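PDB 3TWO: mannitol dehydrogenase from Helicobacter pylori, which probably catalyses the NADP(H)-dependent, zinc-assisted interconversion of cinnamyl-type alcohols and their aldehydes. Local coordinates for residues B[21-25]-B[123-129]; B[227-231]-B[250-254]. All blocks are in the same frame, centred on the assembly; numbering follows the deposited sequence.

Contact 1: B[21-25]-B[123-129]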
ATOM      1  N   ASP B  21     -33.471 -28.434   1.368  1.00 34.96           N
ATOM      2  CA  ASP B  21     -34.443 -27.897   2.298  1.00 35.35           C
ATOM      3  C   ASP B  21     -33.764 -27.519   3.577  1.00 35.02           C
ATOM      4  O   ASP B  21     -32.932 -28.268   4.080  1.00 34.26           O
ATOM      5  CB  ASP B  21     -35.498 -28.969   2.656  1.00 36.12           C
ATOM      6  CG  ASP B  21     -36.302 -29.416   1.440  1.00 39.05           C
ATOM      7  OD1 ASP B  21     -36.648 -28.561   0.576  1.00 38.90           O
ATOM      8  OD2 ASP B  21     -36.580 -30.631   1.352  1.00 43.56           O
ATOM      9  N   PHE B  22     -34.151 -26.366   4.129  1.00 34.60           N
ATOM     10  CA  PHE B  22     -33.605 -25.893   5.403  1.00 34.35           C
ATOM     11  C   PHE B  22     -34.567 -24.932   6.051  1.00 35.15           C
ATOM     12  O   PHE B  22     -35.685 -24.766   5.583  1.00 34.73           O
ATOM     13  CB  PHE B  22     -32.205 -25.242   5.248  1.00 32.91           C
ATOM     14  CG  PHE B  22     -32.189 -23.971   4.457  1.00 30.96           C
ATOM     15  CD1 PHE B  22     -31.972 -22.750   5.090  1.00 29.60           C
ATOM     16  CD2 PHE B  22     -32.394 -23.983   3.067  1.00 28.86           C
ATOM     17  CE1 PHE B  22     -31.897 -21.527   4.332  1.00 28.33           C
ATOM     18  CE2 PHE B  22     -32.349 -22.796   2.310  1.00 29.82           C
ATOM     19  CZ  PHE B  22     -32.060 -21.557   2.927  1.00 27.39           C
ATOM     20  N   SER B  23     -34.136 -24.334   7.155  1.00 35.31           N
ATOM     21  CA  SER B  23     -34.945 -23.355   7.836  1.00 36.17           C
ATOM     22  C   SER B  23     -34.056 -22.195   8.314  1.00 35.50           C
ATOM     23  O   SER B  23     -32.828 -22.343   8.513  1.00 34.89           O
ATOM     24  CB  SER B  23     -35.736 -24.010   9.000  1.00 37.37           C
ATOM     25  OG  SER B  23     -34.850 -24.259  10.079  1.00 37.93           O
ATOM     26  N   ARG B  24     -34.669 -21.036   8.471  1.00 35.16           N
ATOM     27  CA  ARG B  24     -33.951 -19.858   8.995  1.00 34.37           C
ATOM     28  C   ARG B  24     -34.587 -19.426  10.313  1.00 35.10           C
ATOM     29  O   ARG B  24     -35.707 -19.833  10.622  1.00 34.16           O
ATOM     30  CB  ARG B  24     -34.072 -18.713   8.003  1.00 33.65           C
ATOM     31  CG  ARG B  24     -33.487 -18.991   6.633  1.00 32.45           C
ATOM     32  CD  ARG B  24     -33.776 -17.828   5.682  1.00 27.51           C
ATOM     33  NE  ARG B  24     -33.103 -17.934   4.375  1.00 30.44           N
ATOM     34  CZ  ARG B  24     -31.791 -17.754   4.119  1.00 29.45           C
ATOM     35  NH1 ARG B  24     -30.908 -17.530   5.107  1.00 28.69           N
ATOM     36  NH2 ARG B  24     -31.358 -17.797   2.845  1.00 25.46           N
ATOM     37  N   HIS B  25     -33.888 -18.574  11.073  1.00 34.87           N
ATOM     38  CA  HIS B  25     -34.475 -17.986  12.287  1.00 35.40           C
ATOM     39  C   HIS B  25     -35.843 -17.276  12.053  1.00 35.12           C
ATOM     40  O   HIS B  25     -36.110 -16.707  10.982  1.00 33.22           O
ATOM     41  CB  HIS B  25     -33.479 -17.038  12.998  1.00 35.04           C
ATOM     42  CG  HIS B  25     -33.229 -15.739  12.287  1.00 36.39           C
ATOM     43  ND1 HIS B  25     -32.045 -15.476  11.606  1.00 33.56           N
ATOM     44  CD2 HIS B  25     -33.956 -14.591  12.235  1.00 34.26           C
ATOM     45  CE1 HIS B  25     -32.073 -14.231  11.148  1.00 31.70           C
ATOM     46  NE2 HIS B  25     -33.211 -13.673  11.522  1.00 34.23           N
ATOM     47  N   HIS B 123     -27.829 -15.441  16.301  1.00 37.52           N
ATOM     48  CA  HIS B 123     -28.761 -16.568  16.406  1.00 37.57           C
ATOM     49  C   HIS B 123     -28.039 -17.840  16.738  1.00 37.55           C
ATOM     50  O   HIS B 123     -27.906 -18.718  15.887  1.00 36.67           O
ATOM     51  CB  HIS B 123     -29.592 -16.707  15.127  1.00 36.15           C
ATOM     52  CG  HIS B 123     -30.373 -15.475  14.831  1.00 37.07           C
ATOM     53  ND1 HIS B 123     -29.920 -14.496  13.962  1.00 34.61           N
ATOM     54  CD2 HIS B 123     -31.540 -15.011  15.363  1.00 33.29           C
ATOM     55  CE1 HIS B 123     -30.798 -13.502  13.938  1.00 35.31           C
ATOM     56  NE2 HIS B 123     -31.795 -13.798  14.770  1.00 34.94           N
ATOM     57  N   ASP B 124     -27.526 -17.879  17.966  1.00 38.41           N
ATOM     58  CA  ASP B 124     -26.844 -19.032  18.535  1.00 40.46           C
ATOM     59  C   ASP B 124     -25.778 -19.684  17.671  1.00 39.51           C
ATOM     60  O   ASP B 124     -25.621 -20.881  17.700  1.00 39.60           O
ATOM     61  CB  ASP B 124     -27.878 -20.061  18.925  1.00 43.13           C
ATOM     62  CG  ASP B 124     -28.935 -19.467  19.814  1.00 47.03           C
ATOM     63  OD1 ASP B 124     -30.110 -19.447  19.381  1.00 51.99           O
ATOM     64  OD2 ASP B 124     -28.559 -18.953  20.898  1.00 53.69           O
ATOM     65  N   ASN B 125     -25.072 -18.875  16.895  1.00 38.15           N
ATOM     66  CA  ASN B 125     -23.988 -19.321  16.039  1.00 38.58           C
ATOM     67  C   ASN B 125     -24.367 -20.355  15.009  1.00 37.81           C
ATOM     68  O   ASN B 125     -23.497 -21.130  14.606  1.00 37.52           O
ATOM     69  CB  ASN B 125     -22.767 -19.773  16.844  1.00 37.83           C
ATOM     70  CG  ASN B 125     -21.956 -18.620  17.297  1.00 41.79           C
ATOM     71  OD1 ASN B 125     -21.702 -17.687  16.536  1.00 42.33           O
ATOM     72  ND2 ASN B 125     -21.566 -18.633  18.562  1.00 46.06           N
ATOM     73  N   GLU B 126     -25.643 -20.390  14.610  1.00 37.13           N
ATOM     74  CA  GLU B 126     -26.025 -21.225  13.495  1.00 37.43           C
ATOM     75  C   GLU B 126     -25.372 -20.693  12.193  1.00 35.36           C
ATOM     76  O   GLU B 126     -25.165 -19.477  12.030  1.00 34.08           O
ATOM     77  CB  GLU B 126     -27.557 -21.378  13.361  1.00 38.59           C
ATOM     78  CG  GLU B 126     -28.279 -20.198  12.694  1.00 43.69           C
ATOM     79  CD  GLU B 126     -29.815 -20.266  12.793  1.00 51.87           C
ATOM     80  OE1 GLU B 126     -30.474 -19.558  11.995  1.00 55.77           O
ATOM     81  OE2 GLU B 126     -30.364 -21.012  13.647  1.00 53.37           O
ATOM     82  N   PRO B 127     -25.066 -21.601  11.259  1.00 33.82           N
ATOM     83  CA  PRO B 127     -24.465 -21.146   9.993  1.00 32.32           C
ATOM     84  C   PRO B 127     -25.449 -20.280   9.187  1.00 31.83           C
ATOM     85  O   PRO B 127     -26.599 -20.678   9.054  1.00 30.66           O
ATOM     86  CB  PRO B 127     -24.155 -22.462   9.268  1.00 32.34           C
ATOM     87  CG  PRO B 127     -24.563 -23.592  10.209  1.00 34.10           C
ATOM     88  CD  PRO B 127     -25.479 -23.020  11.216  1.00 34.07           C
ATOM     89  N   HIS B 128     -25.038 -19.094   8.693  1.00 30.73           N
ATOM     90  CA  HIS B 128     -25.982 -18.294   7.894  1.00 29.51           C
ATOM     91  C   HIS B 128     -26.021 -18.810   6.445  1.00 28.37           C
ATOM     92  O   HIS B 128     -24.997 -19.250   5.924  1.00 27.19           O
ATOM     93  CB  HIS B 128     -25.708 -16.773   7.898  1.00 29.58           C
ATOM     94  CG  HIS B 128     -26.937 -15.991   7.549  1.00 29.68           C
ATOM     95  ND1 HIS B 128     -27.879 -15.632   8.495  1.00 33.28           N
ATOM     96  CD2 HIS B 128     -27.445 -15.612   6.355  1.00 25.76           C
ATOM     97  CE1 HIS B 128     -28.903 -15.046   7.899  1.00 32.32           C
ATOM     98  NE2 HIS B 128     -28.657 -15.010   6.601  1.00 30.87           N
ATOM     99  N   MET B 129     -27.199 -18.784   5.828  1.00 27.27           N
ATOM    100  CA  MET B 129     -27.394 -19.331   4.477  1.00 27.71           C
ATOM    101  C   MET B 129     -27.646 -18.177   3.524  1.00 27.12           C
ATOM    102  O   MET B 129     -28.383 -17.262   3.856  1.00 27.25           O
ATOM    103  CB  MET B 129     -28.595 -20.269   4.415  1.00 27.72           C
ATOM    104  CG  MET B 129     -28.438 -21.575   5.245  1.00 31.26           C
ATOM    105  SD  MET B 129     -27.012 -22.551   4.703  1.00 34.79           S
ATOM    106  CE  MET B 129     -26.017 -22.601   6.182  1.00 38.09           C
TER
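The imidazoles of His25 and His123 lie face to face: their centroids are 3.5 Å apart and their planes diverge by 11°, a nearly parallel face-to-face stack. In His25, CG stands between the backbone N and the carbonyl carbon (chi1 72°), which carries the ring across to 123-129. CB of the same residue adds a CH-pi contact over the His123 face, 4.0 Å from the ring centroid. The two ND1 atoms come close, but their angle is poor and no bond joins them; that of His123 is instead hydrogen-bonded to Asp120 OD2, which probably helps set the rotation of this ring.

One residue back, at the end of strand 18-24, Arg24 meets the backbone of Met129. Its chain is extended from CG to NE, and the guanidinium presents its end to one oxygen: NH1 bonds Met129 O at 2.8 Å (159° at the hydrogen), NH2 reaches Met129 O at 3.2 Å and less straight. The oxygen lies in the guanidinium plane, whereas both nitrogens approach it from the same face of the carbonyl. NH2 is also bonded to Ser133 OG.

One face of that guanidinium carries the rim of Phe22, whose CE1 sits 3.7 Å above its centre. The same CE1 touches Met129 CB at 3.5 Å, while Met129 SD stands above the Phe22 face at a distance, 5.2 Å from the centroid, a Met-aromatic contact.

Residues 123-126 form a type I' beta turn, closed by Glu126 N to His123 O at 3.1 Å. Side-chain stacking and an arginine-to-carbonyl grip thus fasten the hairpin of strands 119-120 and 126-127 to strand 18-24 in the GroES-like catalytic part of a zinc-dependent alcohol dehydrogenase.

Contact 2: B[227-231]-B[250-254]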
ATOM      1  N   ASP B 227      -2.297  -7.459 -21.595  1.00 30.10           N
ATOM      2  CA  ASP B 227      -1.167  -7.697 -20.725  1.00 30.93           C
ATOM      3  C   ASP B 227      -0.817  -6.349 -20.186  1.00 30.91           C
ATOM      4  O   ASP B 227      -0.780  -5.367 -20.961  1.00 30.92           O
ATOM      5  CB  ASP B 227       0.015  -8.187 -21.539  1.00 32.21           C
ATOM      6  CG  ASP B 227       1.155  -8.741 -20.674  1.00 36.11           C
ATOM      7  OD1 ASP B 227       1.750  -8.022 -19.881  1.00 36.90           O
ATOM      8  OD2 ASP B 227       1.471  -9.920 -20.828  1.00 42.90           O
ATOM      9  N   PRO B 228      -0.545  -6.269 -18.873  1.00 30.92           N
ATOM     10  CA  PRO B 228      -0.189  -4.950 -18.337  1.00 30.95           C
ATOM     11  C   PRO B 228       1.016  -4.326 -19.012  1.00 31.39           C
ATOM     12  O   PRO B 228       1.110  -3.103 -19.046  1.00 31.88           O
ATOM     13  CB  PRO B 228       0.069  -5.202 -16.831  1.00 31.31           C
ATOM     14  CG  PRO B 228       0.157  -6.669 -16.671  1.00 32.21           C
ATOM     15  CD  PRO B 228      -0.607  -7.311 -17.824  1.00 30.90           C
ATOM     16  N   LYS B 229       1.916  -5.120 -19.592  1.00 32.40           N
ATOM     17  CA  LYS B 229       3.147  -4.547 -20.164  1.00 34.02           C
ATOM     18  C   LYS B 229       2.859  -3.721 -21.403  1.00 33.44           C
ATOM     19  O   LYS B 229       3.714  -2.970 -21.838  1.00 33.52           O
ATOM     20  CB  LYS B 229       4.104  -5.641 -20.575  1.00 34.66           C
ATOM     21  CG  LYS B 229       5.106  -5.874 -19.532  1.00 39.64           C
ATOM     22  CD  LYS B 229       5.132  -7.341 -19.084  1.00 46.34           C
ATOM     23  CE  LYS B 229       4.110  -7.601 -17.992  1.00 46.10           C
ATOM     24  NZ  LYS B 229       3.488  -8.907 -18.249  1.00 43.92           N
ATOM     25  N   GLN B 230       1.683  -3.937 -21.998  1.00 32.45           N
ATOM     26  CA  GLN B 230       1.282  -3.157 -23.187  1.00 31.93           C
ATOM     27  C   GLN B 230       0.910  -1.723 -22.811  1.00 31.85           C
ATOM     28  O   GLN B 230       0.796  -0.863 -23.668  1.00 33.56           O
ATOM     29  CB  GLN B 230       0.138  -3.820 -23.950  1.00 30.77           C
ATOM     30  CG  GLN B 230       0.325  -5.303 -24.244  1.00 28.11           C
ATOM     31  CD  GLN B 230      -0.980  -6.015 -24.540  1.00 30.91           C
ATOM     32  OE1 GLN B 230      -2.069  -5.474 -24.337  1.00 34.22           O
ATOM     33  NE2 GLN B 230      -0.885  -7.264 -24.951  1.00 28.22           N
ATOM     34  N   CYS B 231       0.705  -1.432 -21.542  1.00 30.20           N
ATOM     35  CA  CYS B 231       0.270  -0.075 -21.232  1.00 31.02           C
ATOM     36  C   CYS B 231       1.479   0.838 -21.145  1.00 32.26           C
ATOM     37  O   CYS B 231       2.329   0.658 -20.321  1.00 31.70           O
ATOM     38  CB  CYS B 231      -0.558  -0.041 -19.935  1.00 29.52           C
ATOM     39  SG  CYS B 231      -0.912   1.634 -19.315  1.00 28.89           S
ATOM     40  N   ASP B 250       3.392  -5.601 -11.500  1.00 25.85           N
ATOM     41  CA  ASP B 250       3.088  -5.312 -12.906  1.00 26.93           C
ATOM     42  C   ASP B 250       2.083  -4.182 -13.013  1.00 26.25           C
ATOM     43  O   ASP B 250       2.102  -3.484 -14.006  1.00 27.36           O
ATOM     44  CB  ASP B 250       2.486  -6.550 -13.574  1.00 27.53           C
ATOM     45  CG  ASP B 250       3.507  -7.597 -13.832  1.00 27.92           C
ATOM     46  OD1 ASP B 250       4.700  -7.278 -13.982  1.00 30.19           O
ATOM     47  OD2 ASP B 250       3.099  -8.747 -13.903  1.00 30.65           O
ATOM     48  N   TYR B 251       1.188  -4.072 -12.028  1.00 25.95           N
ATOM     49  CA  TYR B 251       0.212  -2.943 -11.917  1.00 26.18           C
ATOM     50  C   TYR B 251       0.733  -1.742 -11.173  1.00 26.62           C
ATOM     51  O   TYR B 251       0.501  -0.622 -11.616  1.00 26.04           O
ATOM     52  CB  TYR B 251      -1.138  -3.373 -11.338  1.00 24.36           C
ATOM     53  CG  TYR B 251      -1.823  -4.265 -12.362  1.00 26.43           C
ATOM     54  CD1 TYR B 251      -1.731  -5.677 -12.284  1.00 26.15           C
ATOM     55  CD2 TYR B 251      -2.461  -3.693 -13.495  1.00 25.02           C
ATOM     56  CE1 TYR B 251      -2.328  -6.503 -13.294  1.00 24.35           C
ATOM     57  CE2 TYR B 251      -3.049  -4.503 -14.524  1.00 22.34           C
ATOM     58  CZ  TYR B 251      -3.004  -5.883 -14.396  1.00 26.33           C
ATOM     59  OH  TYR B 251      -3.568  -6.641 -15.420  1.00 27.77           O
ATOM     60  N   LEU B 252       1.414  -1.966 -10.044  1.00 26.90           N
ATOM     61  CA  LEU B 252       1.897  -0.858  -9.238  1.00 26.66           C
ATOM     62  C   LEU B 252       2.848   0.009 -10.063  1.00 27.36           C
ATOM     63  O   LEU B 252       2.775   1.227 -10.024  1.00 27.12           O
ATOM     64  CB  LEU B 252       2.558  -1.362  -7.925  1.00 26.54           C
ATOM     65  CG  LEU B 252       3.202  -0.337  -6.974  1.00 27.12           C
ATOM     66  CD1 LEU B 252       2.137   0.648  -6.412  1.00 24.70           C
ATOM     67  CD2 LEU B 252       3.898  -0.992  -5.801  1.00 25.40           C
ATOM     68  N   LYS B 253       3.714  -0.608 -10.844  1.00 27.98           N
ATOM     69  CA  LYS B 253       4.610   0.165 -11.698  1.00 29.99           C
ATOM     70  C   LYS B 253       3.853   1.030 -12.741  1.00 30.05           C
ATOM     71  O   LYS B 253       4.442   1.929 -13.283  1.00 30.05           O
ATOM     72  CB  LYS B 253       5.605  -0.720 -12.437  1.00 30.95           C
ATOM     73  CG  LYS B 253       4.918  -1.680 -13.415  1.00 32.61           C
ATOM     74  CD  LYS B 253       5.676  -1.763 -14.730  1.00 41.22           C
ATOM     75  CE  LYS B 253       6.936  -2.604 -14.696  1.00 42.35           C
ATOM     76  NZ  LYS B 253       6.935  -3.539 -13.545  1.00 46.85           N
ATOM     77  N   LEU B 254       2.579   0.770 -13.035  1.00 28.01           N
ATOM     78  CA  LEU B 254       1.874   1.597 -14.049  1.00 27.54           C
ATOM     79  C   LEU B 254       1.431   2.966 -13.506  1.00 28.43           C
ATOM     80  O   LEU B 254       0.989   3.845 -14.279  1.00 27.54           O
ATOM     81  CB  LEU B 254       0.622   0.856 -14.601  1.00 26.64           C
ATOM     82  CG  LEU B 254       0.958  -0.409 -15.422  1.00 27.57           C
ATOM     83  CD1 LEU B 254      -0.293  -1.146 -15.832  1.00 28.85           C
ATOM     84  CD2 LEU B 254       1.888  -0.081 -16.616  1.00 23.48           C
TER
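Pro228 packs against Tyr251, Asp250 and Leu254, and this apolar group makes up most of the contact. Its CB stands over one face of the Tyr251 ring, displaced toward the rim, 4.2 Å from the centroid and 24° off the normal, which qualifies as CH-pi. The two side chains cross at about a right angle. CG of Pro228 meets Asp250 CB at 3.9 Å, so the aspartate contributes its methylene to the proline. Leu254 divides its methyls: CD1 lies beside Pro228 CB, while CD2 lies 4.1 Å from Cys231 CB.

Between the segments the charges are only loosely paired. Lys229 NZ is 4.4 Å from Asp250 OD2, opposite charges beyond salt-bridge range, and the chain of Lys229 bends back to its own segment. There NZ is modelled in a salt bridge on the syn lone pair of Asp227 OD1, at a suspiciously short distance that makes its exact length doubtful. The anti lone pair of that oxygen takes Lys229 N at 2.9 Å, almost straight at 170°, which makes an Asx turn at the start of the 3-10 segment 228-230.

Backbone bonds shape each side separately, with Cys231 N to Pro228 O on one and Leu254 N to Tyr251 O on the other. Phe206, on strand 202-206, touches Cys231 and Leu254 and meets the Tyr251 ring edge-to-face (T-shaped). The arrangement joins the loop after the outermost strand 223-225 to helix 248-252 and the residues after it in the Rossmann-type nucleotide-binding domain, with the Tyr251 side chain about 5 Å from bound NADPH.

From the N terminus, strand 3-9 pairs with strand 18-24, whose end supplies one side of contact 1. The chain then passes through most of the GroES-like region, including the Cys95, Cys98, Cys101 and Cys109 zinc site, before contact 1 closes that 97-residue loop. It goes on into the parallel Rossmann sheet, returning to the catalytic domain only near the C terminus; on the way contact 2 closes a much shorter loop, 18 residues holding strand 235-240 and the start of helix 248-252. The two are in series, neither nested nor crossed. Their centres are 45 Å apart on opposite sides of the chain's centre, so one ties parts of the catalytic region together and the other an edge of the coenzyme domain.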